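Local coordinates for glycoside hydrolase family 16 protein (Bacteroides ovatus, PDB 7KR6) that probably hydrolyses internal glycosidic bonds of mixed-linkage beta-glucans as an endo-glucanase, and is bound here to a fluorinated glucose-oligomer label, at residues Leu64-Ala69 and Lys93-Arg98; Ile112-Lys117 and Pro127-Met132; Lys137-Cys142 and Ala168-Pro173. The protein carries 1 engineered substitution. All blocks are in the same frame, centred on the assembly; numbering follows the deposited sequence.

Interaction 1. Residues Leu64-Ala69 and Lys93-Arg98; sequences LQAYDA and KIYSGR. With BGC (beta-D-glucopyranose), chain C.
Tyr67 and Arg98 make the tight part of this contact: Arg98 CB lies over the middle of the phenol ring, 3.6 Å from its centroid, a CH-pi contact only 11° off the normal. Further along the same side chain, Arg98 CD reaches Tyr67 CE2 at 3.6 Å. With CG anti to the backbone N (chi1 172°) and the chain extended to NE, the arginine runs past the ring to the substrate cleft, where NH2 gives a nearly straight 3.1 Å hydrogen bond to O6 of the chain C glucose. A salt bridge to Glu53 holds NE. Water 2 joins NH1 to Tyr67 OH, which also bonds to Asn237. Gln65 CG backs the other face of the Tyr67 ring. Behind these side chains the backbones pair in parallel: Ala66 N donates to Ile94 O (2.8 Å), Ser96 N to Ala66 O (2.8 Å), and Asp68 N to Ser96 O (3.1 Å). The Tyr95 side is looser. There Asp68 OD2 comes to 3.6 Å from Tyr95 CD1, and Ala66 CB stays 4.1 Å from the same carbon; Asp68 and Tyr95 are both partly exposed, and Asp68 OD1 turns to His71. Water 1 bridges Leu64 O and Ile94 N. Short strand 66-67 thus runs beside the start of strand 93-107, whose antiparallel neighbours include strands 80-90 and 232-240; Ser96 OG to Leu238 O and Gln65 OE1 to Val240 N tie both segments to the latter.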
loop_
_atom_site.group_PDB
_atom_site.type_symbol
_atom_site.label_atom_id
_atom_site.label_comp_id
_atom_site.label_asym_id
_atom_site.label_seq_id
_atom_site.Cartn_x
_atom_site.Cartn_y
_atom_site.Cartn_z
ATOM N N LEU A 64 -6.704 -0.960 18.281
ATOM C CA LEU A 64 -6.801 -0.677 19.731
ATOM C C LEU A 64 -8.213 -0.934 20.258
ATOM O O LEU A 64 -8.317 -1.165 21.466
ATOM C CB LEU A 64 -6.381 0.779 19.980
ATOM C CG LEU A 64 -4.939 1.100 19.572
ATOM C CD1 LEU A 64 -4.635 2.592 19.658
ATOM C CD2 LEU A 64 -3.969 0.307 20.404
ATOM N N GLN A 65 -9.273 -0.773 19.462
ATOM C CA GLN A 65 -10.656 -0.829 19.993
ATOM C C GLN A 65 -11.065 -2.277 20.231
ATOM O O GLN A 65 -10.677 -3.172 19.462
ATOM C CB GLN A 65 -11.681 -0.198 19.057
ATOM C CG GLN A 65 -12.118 -1.083 17.889
ATOM C CD GLN A 65 -11.028 -1.395 16.896
ATOM O OE1 GLN A 65 -10.091 -0.607 16.716
ATOM N NE2 GLN A 65 -11.188 -2.521 16.217
ATOM N N ALA A 66 -11.906 -2.454 21.240
ATOM C CA ALA A 66 -12.812 -3.615 21.320
ATOM C C ALA A 66 -14.058 -3.262 20.519
ATOM O O ALA A 66 -14.539 -2.128 20.569
ATOM C CB ALA A 66 -13.130 -3.880 22.759
ATOM N N TYR A 67 -14.622 -4.224 19.816
ATOM C CA TYR A 67 -15.951 -4.016 19.219
ATOM C C TYR A 67 -17.015 -4.581 20.169
ATOM O O TYR A 67 -16.783 -5.712 20.709
ATOM C CB TYR A 67 -16.017 -4.695 17.857
ATOM C CG TYR A 67 -15.249 -3.987 16.749
ATOM C CD1 TYR A 67 -15.557 -2.678 16.427
ATOM C CD2 TYR A 67 -14.277 -4.636 16.009
ATOM C CE1 TYR A 67 -14.921 -2.019 15.379
ATOM C CE2 TYR A 67 -13.650 -3.998 14.951
ATOM C CZ TYR A 67 -13.981 -2.693 14.632
ATOM O OH TYR A 67 -13.348 -2.050 13.586
ATOM N N ASP A 68 -18.119 -3.898 20.302
ATOM C CA ASP A 68 -19.255 -4.451 21.086
ATOM C C ASP A 68 -20.579 -3.916 20.594
ATOM O O ASP A 68 -20.645 -2.962 19.797
ATOM C CB ASP A 68 -19.040 -4.339 22.585
ATOM C CG ASP A 68 -19.078 -2.938 23.130
ATOM O OD1 ASP A 68 -19.791 -2.096 22.563
ATOM O OD2 ASP A 68 -18.426 -2.728 24.163
ATOM N N ALA A 69 -21.637 -4.597 21.021
ATOM C CA ALA A 69 -22.968 -4.296 20.477
ATOM C C ALA A 69 -23.419 -2.914 20.956
ATOM O O ALA A 69 -24.209 -2.278 20.257
ATOM C CB ALA A 69 -23.928 -5.394 20.861
ATOM N N LYS A 93 -9.088 2.141 27.881
ATOM C CA LYS A 93 -9.949 1.169 27.142
ATOM C C LYS A 93 -10.650 1.930 26.011
ATOM O O LYS A 93 -11.213 3.024 26.244
ATOM C CB LYS A 93 -10.974 0.499 28.053
ATOM C CG LYS A 93 -10.412 -0.476 29.098
ATOM C CD LYS A 93 -9.403 -1.476 28.580
ATOM C CE LYS A 93 -8.666 -2.219 29.682
ATOM N NZ LYS A 93 -9.586 -2.666 30.760
ATOM N N ILE A 94 -10.668 1.310 24.827
ATOM C CA ILE A 94 -11.353 1.868 23.643
ATOM C C ILE A 94 -12.385 0.861 23.104
ATOM O O ILE A 94 -12.087 -0.319 23.054
ATOM C CB ILE A 94 -10.322 2.316 22.592
ATOM C CG1 ILE A 94 -9.476 3.470 23.167
ATOM C CG2 ILE A 94 -11.011 2.762 21.326
ATOM C CD1 ILE A 94 -8.309 3.802 22.301
ATOM N N TYR A 95 -13.557 1.372 22.783
ATOM C CA TYR A 95 -14.717 0.587 22.287
ATOM C C TYR A 95 -15.232 1.211 21.009
ATOM O O TYR A 95 -15.283 2.427 20.906
ATOM C CB TYR A 95 -15.824 0.602 23.333
ATOM C CG TYR A 95 -15.337 0.166 24.685
ATOM C CD1 TYR A 95 -15.245 -1.180 24.992
ATOM C CD2 TYR A 95 -14.916 1.095 25.628
ATOM C CE1 TYR A 95 -14.796 -1.608 26.223
ATOM C CE2 TYR A 95 -14.443 0.677 26.863
ATOM C CZ TYR A 95 -14.405 -0.678 27.162
ATOM O OH TYR A 95 -13.930 -1.140 28.358
ATOM N N SER A 96 -15.709 0.398 20.074
ATOM C CA SER A 96 -16.344 0.944 18.866
ATOM C C SER A 96 -17.259 -0.124 18.285
ATOM O O SER A 96 -17.499 -1.120 18.972
ATOM C CB SER A 96 -15.291 1.401 17.865
ATOM O OG SER A 96 -15.891 2.183 16.856
ATOM N N GLY A 97 -17.809 0.163 17.112
ATOM C CA GLY A 97 -18.807 -0.704 16.474
ATOM C C GLY A 97 -18.473 -1.146 15.081
ATOM O O GLY A 97 -17.767 -0.426 14.308
ATOM N N ARG A 98 -18.979 -2.337 14.763
ATOM C CA ARG A 98 -18.723 -3.000 13.469
ATOM C C ARG A 98 -19.927 -3.894 13.189
ATOM O O ARG A 98 -20.322 -4.647 14.115
ATOM C CB ARG A 98 -17.468 -3.870 13.555
ATOM C CG ARG A 98 -17.219 -4.756 12.339
ATOM C CD ARG A 98 -15.791 -5.197 12.256
ATOM N NE ARG A 98 -15.583 -6.362 11.402
ATOM C CZ ARG A 98 -14.413 -6.750 10.951
ATOM N NH1 ARG A 98 -13.337 -6.030 11.167
ATOM N NH2 ARG A 98 -14.297 -7.887 10.264
HETATM C C2 BGC C . -7.118 -8.209 8.390
HETATM C C3 BGC C . -7.339 -9.738 8.530
HETATM C C4 BGC C . -8.767 -10.088 8.884
HETATM C C5 BGC C . -9.775 -9.455 7.905
HETATM C C6 BGC C . -11.228 -9.672 8.244
HETATM C C1 BGC C . -8.199 -7.726 7.461
HETATM O O2 BGC C . -5.836 -7.870 7.953
HETATM O O3 BGC C . -6.384 -10.159 9.511
HETATM O O4 BGC C . -8.909 -11.536 8.894
HETATM O O5 BGC C . -9.522 -8.014 7.884
HETATM O O6 BGC C . -11.536 -9.129 9.551
HETATM O O HOH W 1 -9.146 -1.007 24.250
HETATM O O HOH W 2 -11.817 -3.733 12.294
HETATM O O HOH W 3 -19.843 -3.717 17.192
#

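Interaction 2. Residues Ile112-Lys117 and Pro127-Met132. With G2F (2-deoxy-2-fluoro-alpha-D-glucopyranose), chain B.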
loop_
_atom_site.group_PDB
_atom_site.type_symbol
_atom_site.label_atom_id
_atom_site.label_comp_id
_atom_site.label_asym_id
_atom_site.label_seq_id
_atom_site.Cartn_x
_atom_site.Cartn_y
_atom_site.Cartn_z
ATOM N N ILE A 112 -23.334 -0.980 -5.588
ATOM C CA ILE A 112 -23.707 -0.745 -4.185
ATOM C C ILE A 112 -23.298 0.699 -3.847
ATOM O O ILE A 112 -22.247 1.179 -4.369
ATOM C CB ILE A 112 -23.108 -1.768 -3.209
ATOM C CG1 ILE A 112 -23.542 -1.456 -1.773
ATOM C CG2 ILE A 112 -21.614 -1.858 -3.409
ATOM C CD1 ILE A 112 -23.142 -2.468 -0.764
ATOM N N GLU A 113 -24.161 1.398 -3.124
ATOM C CA GLU A 113 -23.920 2.784 -2.700
ATOM C C GLU A 113 -24.315 2.941 -1.238
ATOM O O GLU A 113 -25.288 2.316 -0.768
ATOM C CB GLU A 113 -24.736 3.787 -3.511
ATOM C CG GLU A 113 -24.461 3.711 -4.985
ATOM C CD GLU A 113 -25.037 4.873 -5.755
ATOM O OE1 GLU A 113 -26.277 5.039 -5.678
ATOM O OE2 GLU A 113 -24.267 5.608 -6.388
ATOM N N ALA A 114 -23.572 3.777 -0.521
ATOM C CA ALA A 114 -23.926 4.163 0.849
ATOM C C ALA A 114 -23.632 5.644 1.033
ATOM O O ALA A 114 -22.651 6.132 0.458
ATOM C CB ALA A 114 -23.210 3.335 1.859
ATOM N N SER A 115 -24.448 6.280 1.854
ATOM C CA SER A 115 -24.318 7.703 2.243
ATOM C C SER A 115 -23.780 7.749 3.675
ATOM O O SER A 115 -24.432 7.208 4.617
ATOM C CB SER A 115 -25.635 8.436 2.099
ATOM O OG SER A 115 -25.533 9.784 2.527
ATOM N N ILE A 116 -22.587 8.324 3.822
ATOM C CA ILE A 116 -21.799 8.233 5.069
ATOM C C ILE A 116 -21.290 9.619 5.443
ATOM O O ILE A 116 -20.698 10.299 4.587
ATOM C CB ILE A 116 -20.625 7.245 4.911
ATOM C CG1 ILE A 116 -21.100 5.877 4.414
ATOM C CG2 ILE A 116 -19.862 7.100 6.204
ATOM C CD1 ILE A 116 -19.970 4.903 4.124
ATOM N N LYS A 117 -21.412 9.903 6.727
ATOM C CA LYS A 117 -20.816 11.078 7.391
ATOM C C LYS A 117 -19.715 10.553 8.299
ATOM O O LYS A 117 -19.976 9.717 9.155
ATOM C CB LYS A 117 -21.870 11.856 8.179
ATOM C CG LYS A 117 -21.277 13.118 8.804
ATOM C CD LYS A 117 -22.361 14.093 9.185
ATOM C CE LYS A 117 -22.577 14.154 10.664
ATOM N NZ LYS A 117 -23.823 14.899 10.972
ATOM N N PRO A 127 -12.247 4.578 9.790
ATOM C CA PRO A 127 -13.550 4.130 9.268
ATOM C C PRO A 127 -13.387 3.390 7.951
ATOM O O PRO A 127 -12.481 3.728 7.173
ATOM C CB PRO A 127 -14.269 5.426 8.946
ATOM C CG PRO A 127 -13.130 6.429 8.663
ATOM C CD PRO A 127 -12.046 6.033 9.638
ATOM N N ALA A 128 -14.294 2.441 7.683
ATOM C CA ALA A 128 -14.263 1.703 6.406
ATOM C C ALA A 128 -15.675 1.223 6.025
ATOM O O ALA A 128 -16.556 0.999 6.909
ATOM C CB ALA A 128 -13.278 0.565 6.482
ATOM N N PHE A 129 -15.872 1.131 4.730
ATOM C CA PHE A 129 -17.053 0.567 4.056
ATOM C C PHE A 129 -16.498 -0.479 3.106
ATOM O O PHE A 129 -15.721 -0.093 2.200
ATOM C CB PHE A 129 -17.786 1.704 3.340
ATOM C CG PHE A 129 -18.871 1.298 2.373
ATOM C CD1 PHE A 129 -19.684 0.183 2.604
ATOM C CD2 PHE A 129 -19.089 2.044 1.237
ATOM C CE1 PHE A 129 -20.690 -0.135 1.703
ATOM C CE2 PHE A 129 -20.105 1.743 0.342
ATOM C CZ PHE A 129 -20.901 0.638 0.585
ATOM N N TRP A 130 -16.863 -1.738 3.299
ATOM C CA TRP A 130 -16.152 -2.824 2.604
ATOM C C TRP A 130 -17.016 -4.080 2.487
ATOM O O TRP A 130 -18.151 -4.069 2.915
ATOM C CB TRP A 130 -14.830 -3.052 3.327
ATOM C CG TRP A 130 -14.870 -3.333 4.795
ATOM C CD1 TRP A 130 -15.236 -2.492 5.807
ATOM C CD2 TRP A 130 -14.298 -4.479 5.433
ATOM N NE1 TRP A 130 -14.986 -3.070 7.016
ATOM C CE2 TRP A 130 -14.416 -4.286 6.815
ATOM C CE3 TRP A 130 -13.702 -5.657 4.966
ATOM C CZ2 TRP A 130 -13.899 -5.195 7.728
ATOM C CZ3 TRP A 130 -13.216 -6.552 5.878
ATOM C CH2 TRP A 130 -13.316 -6.330 7.233
ATOM N N MET A 131 -16.467 -5.085 1.816
ATOM C CA MET A 131 -17.220 -6.304 1.467
ATOM C C MET A 131 -16.280 -7.491 1.581
ATOM O O MET A 131 -15.065 -7.332 1.305
ATOM C CB MET A 131 -17.779 -6.197 0.046
ATOM C CG MET A 131 -18.790 -5.115 -0.137
ATOM S SD MET A 131 -19.106 -4.755 -1.873
ATOM C CE MET A 131 -19.321 -6.348 -2.683
ATOM N N MET A 132 -16.810 -8.654 1.964
ATOM C CA MET A 132 -16.033 -9.915 1.848
ATOM C C MET A 132 -16.909 -10.988 1.230
ATOM O O MET A 132 -18.131 -10.871 1.275
ATOM C CB MET A 132 -15.496 -10.433 3.180
ATOM C CG MET A 132 -14.324 -9.611 3.743
ATOM S SD MET A 132 -13.509 -10.286 5.195
ATOM C CE MET A 132 -14.608 -9.793 6.503
HETATM C C1 G2F B . -9.506 -4.776 4.256
HETATM C C2 G2F B . -8.534 -5.412 5.189
HETATM C C3 G2F B . -9.155 -5.685 6.543
HETATM C C4 G2F B . -9.633 -4.370 7.105
HETATM C C5 G2F B . -10.692 -3.815 6.102
HETATM C C6 G2F B . -11.396 -2.535 6.490
HETATM O O3 G2F B . -8.213 -6.325 7.396
HETATM O O4 G2F B . -10.183 -4.625 8.446
HETATM O O5 G2F B . -10.135 -3.600 4.790
HETATM O O6 G2F B . -10.400 -1.514 6.874
HETATM F F2 G2F B . -7.981 -6.566 4.553
#
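Glu113 OE2, hydrogen-bonded to Ser200 OG and in a long, weak ion pair with Lys111 NZ, belongs to the side of strand 112-117 turned away from Phe129; on the other side, Ile112, Ala114 and Ile116 meet Phe129 and Met131 through apolar side-chain contacts. Phe129 is the centre. Its chi1 of 169° points the ring across the gap to the other strand. Ala114 CB covers one ring face, 4.1 Å from the centroid and displaced toward CZ and CE2. Ile112 points back toward Phe129 and puts CD1 at the ring edge, 4.1 Å from Phe129 CZ. Nearer the root of the side chain, Ile116 CD1 rests 4.0 Å from Phe129 CB. Ile112 and Met131 lie alongside each other, pointing opposite ways, with Ile112 CG2 4.1 Å from Met131 SD. On the reverse of strand 125-133, Trp130 offers a face to the fluoroglucose, whose C6 lies 3.4 Å above the indole plane; Asn237 holds the indole NE1. The two strand segments run nearly antiparallel (161°) with axes 9.6 Å apart, the spacing of layers packed face to face in a beta-sandwich. Strand 112-117 pairs with strands 197-203 and 261-271 in one layer; strand 125-133 lies between strands 144-150 and 232-240 in the other, where the Phe236 ring meets Phe129 almost parallel.

Interaction 3. Residues Lys137-Cys142 and Ala168-Pro173; sequences KQWPAC and AIHYGP. With BGC (beta-D-glucopyranose), chain C; G2F (2-deoxy-2-fluoro-alpha-D-glucopyranose), chain B; BGC (beta-D-glucopyranose), chain D.
Trp139 and His170 meet obliquely, their ring planes 48° apart, with His170 ND1 near the plane of the indole at its edge, 3.6 Å from Trp139 CZ2. Each ring turns a face to the bound oligosaccharide. A trans first torsion (-175°) places the indole between Pro140 of its own loop and the chain C glucose. Sugar C5 comes within 3.6 Å of Trp139 CG, and C3 lies above the same face toward the rim. The other indole face is backed by Pro140 CB, following a cis peptide bond. The imidazole of His170 carries fluorine F2 of the fluoroglucose over its centre, 3.3 Å above the plane. That fluorine is also 3.3 Å from Trp139 NE1, a buried nitrogen without a hydrogen-bond partner in the model. A hydrogen bond between His170 ND1 and His178 NE2 probably fixes the imidazole rotation. Gln138 extends to the chain D glucose, where NE2 makes a weak 2.8 Å bond to O3. Below the rings the backbones touch without pairing: Tyr171 CA meets Pro140 O at 3.5 Å, and Ala141 CA approaches Gly172 O. Tyr171 itself turns from the loop and packs on Tyr183 of the second subunit. A tryptophan platform under one glucose and a histidine whose ring face meets F2 of the fluoroglucose mark this as part of the glycan-binding cleft of a family 16 glycoside hydrolase.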
loop_
_atom_site.group_PDB
_atom_site.type_symbol
_atom_site.label_atom_id
_atom_site.label_comp_id
_atom_site.label_asym_id
_atom_site.label_seq_id
_atom_site.Cartn_x
_atom_site.Cartn_y
_atom_site.Cartn_z
ATOM N N LYS A 137 -14.609 -19.496 3.542
ATOM C CA LYS A 137 -13.133 -19.438 3.413
ATOM C C LYS A 137 -12.606 -18.378 4.372
ATOM O O LYS A 137 -13.325 -17.432 4.603
ATOM C CB LYS A 137 -12.727 -19.171 1.970
ATOM C CG LYS A 137 -13.265 -20.215 1.008
ATOM C CD LYS A 137 -12.678 -20.128 -0.347
ATOM C CE LYS A 137 -12.817 -21.410 -1.137
ATOM N NZ LYS A 137 -13.965 -21.318 -2.072
ATOM N N GLN A 138 -11.448 -18.625 4.964
ATOM C CA GLN A 138 -10.846 -17.650 5.897
ATOM C C GLN A 138 -10.203 -16.561 5.035
ATOM O O GLN A 138 -9.629 -16.954 3.979
ATOM C CB GLN A 138 -9.803 -18.293 6.802
ATOM C CG GLN A 138 -9.476 -17.385 7.980
ATOM C CD GLN A 138 -8.718 -18.092 9.070
ATOM O OE1 GLN A 138 -8.451 -19.292 8.979
ATOM N NE2 GLN A 138 -8.330 -17.337 10.085
ATOM N N TRP A 139 -10.316 -15.293 5.470
ATOM C CA TRP A 139 -9.584 -14.154 4.839
ATOM C C TRP A 139 -8.154 -14.612 4.629
ATOM O O TRP A 139 -7.555 -15.199 5.528
ATOM C CB TRP A 139 -9.653 -12.891 5.723
ATOM C CG TRP A 139 -9.052 -11.654 5.119
ATOM C CD1 TRP A 139 -9.692 -10.627 4.458
ATOM C CD2 TRP A 139 -7.666 -11.299 5.149
ATOM N NE1 TRP A 139 -8.787 -9.694 4.035
ATOM C CE2 TRP A 139 -7.533 -10.054 4.489
ATOM C CE3 TRP A 139 -6.525 -11.926 5.664
ATOM C CZ2 TRP A 139 -6.296 -9.458 4.317
ATOM C CZ3 TRP A 139 -5.303 -11.315 5.514
ATOM C CH2 TRP A 139 -5.193 -10.101 4.839
ATOM N N PRO A 140 -7.482 -14.314 3.493
ATOM C CA PRO A 140 -8.039 -13.528 2.400
ATOM C C PRO A 140 -8.697 -14.354 1.301
ATOM O O PRO A 140 -9.087 -13.808 0.296
ATOM C CB PRO A 140 -6.780 -12.859 1.824
ATOM C CG PRO A 140 -5.704 -13.898 1.991
ATOM C CD PRO A 140 -6.072 -14.618 3.271
ATOM N N ALA A 141 -8.824 -15.667 1.493
ATOM C CA ALA A 141 -9.381 -16.519 0.420
ATOM C C ALA A 141 -10.871 -16.248 0.187
ATOM O O ALA A 141 -11.401 -16.663 -0.857
ATOM C CB ALA A 141 -9.128 -17.964 0.786
ATOM N N CYS A 142 -11.588 -15.608 1.128
ATOM C CA CYS A 142 -12.985 -15.189 0.879
ATOM C C CYS A 142 -13.015 -13.984 -0.068
ATOM O O CYS A 142 -14.044 -13.760 -0.664
ATOM C CB CYS A 142 -13.689 -14.843 2.169
ATOM S SG CYS A 142 -12.798 -13.615 3.161
ATOM N N ALA A 168 -8.904 -0.752 -1.842
ATOM C CA ALA A 168 -8.024 -1.911 -1.920
ATOM C C ALA A 168 -8.814 -3.173 -2.255
ATOM O O ALA A 168 -10.006 -3.242 -1.917
ATOM C CB ALA A 168 -7.238 -2.143 -0.663
ATOM N N ILE A 169 -8.113 -4.156 -2.794
ATOM C CA ILE A 169 -8.636 -5.541 -2.854
ATOM C C ILE A 169 -7.590 -6.452 -2.230
ATOM O O ILE A 169 -6.370 -6.259 -2.436
ATOM C CB ILE A 169 -9.085 -5.994 -4.271
ATOM C CG1 ILE A 169 -8.009 -5.799 -5.348
ATOM C CG2 ILE A 169 -10.391 -5.319 -4.676
ATOM C CD1 ILE A 169 -8.375 -6.414 -6.699
ATOM N N HIS A 170 -8.050 -7.468 -1.517
ATOM C CA HIS A 170 -7.211 -8.507 -0.898
ATOM C C HIS A 170 -7.745 -9.879 -1.329
ATOM O O HIS A 170 -8.952 -10.057 -1.382
ATOM C CB HIS A 170 -7.246 -8.406 0.610
ATOM C CG HIS A 170 -6.817 -7.099 1.175
ATOM N ND1 HIS A 170 -5.627 -6.962 1.874
ATOM C CD2 HIS A 170 -7.431 -5.905 1.183
ATOM C CE1 HIS A 170 -5.544 -5.721 2.295
ATOM N NE2 HIS A 170 -6.630 -5.045 1.896
ATOM N N TYR A 171 -6.852 -10.812 -1.591
ATOM C CA TYR A 171 -7.216 -12.121 -2.157
ATOM C C TYR A 171 -6.020 -13.053 -2.006
ATOM O O TYR A 171 -5.003 -12.695 -1.402
ATOM C CB TYR A 171 -7.706 -11.895 -3.590
ATOM C CG TYR A 171 -6.734 -11.184 -4.488
ATOM C CD1 TYR A 171 -6.682 -9.803 -4.518
ATOM C CD2 TYR A 171 -5.840 -11.872 -5.311
ATOM C CE1 TYR A 171 -5.764 -9.129 -5.304
ATOM C CE2 TYR A 171 -4.945 -11.218 -6.138
ATOM C CZ TYR A 171 -4.898 -9.824 -6.138
ATOM O OH TYR A 171 -4.008 -9.172 -6.974
ATOM N N GLY A 172 -6.185 -14.287 -2.475
ATOM C CA GLY A 172 -5.131 -15.318 -2.375
ATOM C C GLY A 172 -5.606 -16.463 -1.506
ATOM O O GLY A 172 -6.561 -16.313 -0.756
ATOM N N PRO A 173 -5.010 -17.665 -1.690
ATOM C CA PRO A 173 -5.577 -18.855 -1.076
ATOM C C PRO A 173 -5.382 -19.024 0.433
ATOM O O PRO A 173 -6.100 -19.882 1.012
ATOM C CB PRO A 173 -4.913 -20.004 -1.858
ATOM C CG PRO A 173 -3.624 -19.418 -2.384
ATOM C CD PRO A 173 -3.945 -17.948 -2.651
HETATM C C2 BGC C . -7.118 -8.209 8.390
HETATM C C3 BGC C . -7.339 -9.738 8.530
HETATM C C4 BGC C . -8.767 -10.088 8.884
HETATM C C5 BGC C . -9.775 -9.455 7.905
HETATM C C6 BGC C . -11.228 -9.672 8.244
HETATM C C1 BGC C . -8.199 -7.726 7.461
HETATM O O2 BGC C . -5.836 -7.870 7.953
HETATM O O3 BGC C . -6.384 -10.159 9.511
HETATM O O4 BGC C . -8.909 -11.536 8.894
HETATM O O5 BGC C . -9.522 -8.014 7.884
HETATM O O6 BGC C . -11.536 -9.129 9.551
HETATM C C1 G2F B . -9.506 -4.776 4.256
HETATM C C2 G2F B . -8.534 -5.412 5.189
HETATM C C3 G2F B . -9.155 -5.685 6.543
HETATM C C4 G2F B . -9.633 -4.370 7.105
HETATM C C5 G2F B . -10.692 -3.815 6.102
HETATM C C6 G2F B . -11.396 -2.535 6.490
HETATM O O3 G2F B . -8.213 -6.325 7.396
HETATM O O4 G2F B . -10.183 -4.625 8.446
HETATM O O5 G2F B . -10.135 -3.600 4.790
HETATM O O6 G2F B . -10.400 -1.514 6.874
HETATM F F2 G2F B . -7.981 -6.566 4.553
HETATM C C2 BGC D . -9.909 -13.489 9.686
HETATM C C3 BGC D . -10.242 -14.257 10.964
HETATM C C4 BGC D . -9.054 -14.230 11.876
HETATM C C5 BGC D . -8.611 -12.780 12.117
HETATM C C6 BGC D . -7.419 -12.723 13.034
HETATM C C1 BGC D . -9.470 -12.050 10.025
HETATM O O2 BGC D . -11.065 -13.436 8.874
HETATM O O3 BGC D . -10.448 -15.604 10.551
HETATM O O4 BGC D . -9.452 -14.764 13.150
HETATM O O5 BGC D . -8.330 -12.158 10.850
HETATM O O6 BGC D . -6.243 -13.305 12.496
#

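In the fold
The three contacts follow one another along the chain, each closing before the next opens, and all lie in the family 16 beta-sandwich. Interaction 2, about 5 Å from the chain centre, joins the two layers in the core. Interactions 1 and 3 lie farther out, with centres about 24 Å apart and each about 18 Å from that of interaction 2. They do not touch each other, but both reach the chain C glucose. Residues of 127-132 link them: Arg98 packs on Trp130 and Met132, and Met132 packs on Trp139 and Cys142. The face of strand 125-133 turned away from the core, with pocket residues Ala128, Trp130 and Met132, thus probably forms part of the cleft floor between interactions 1 and 3.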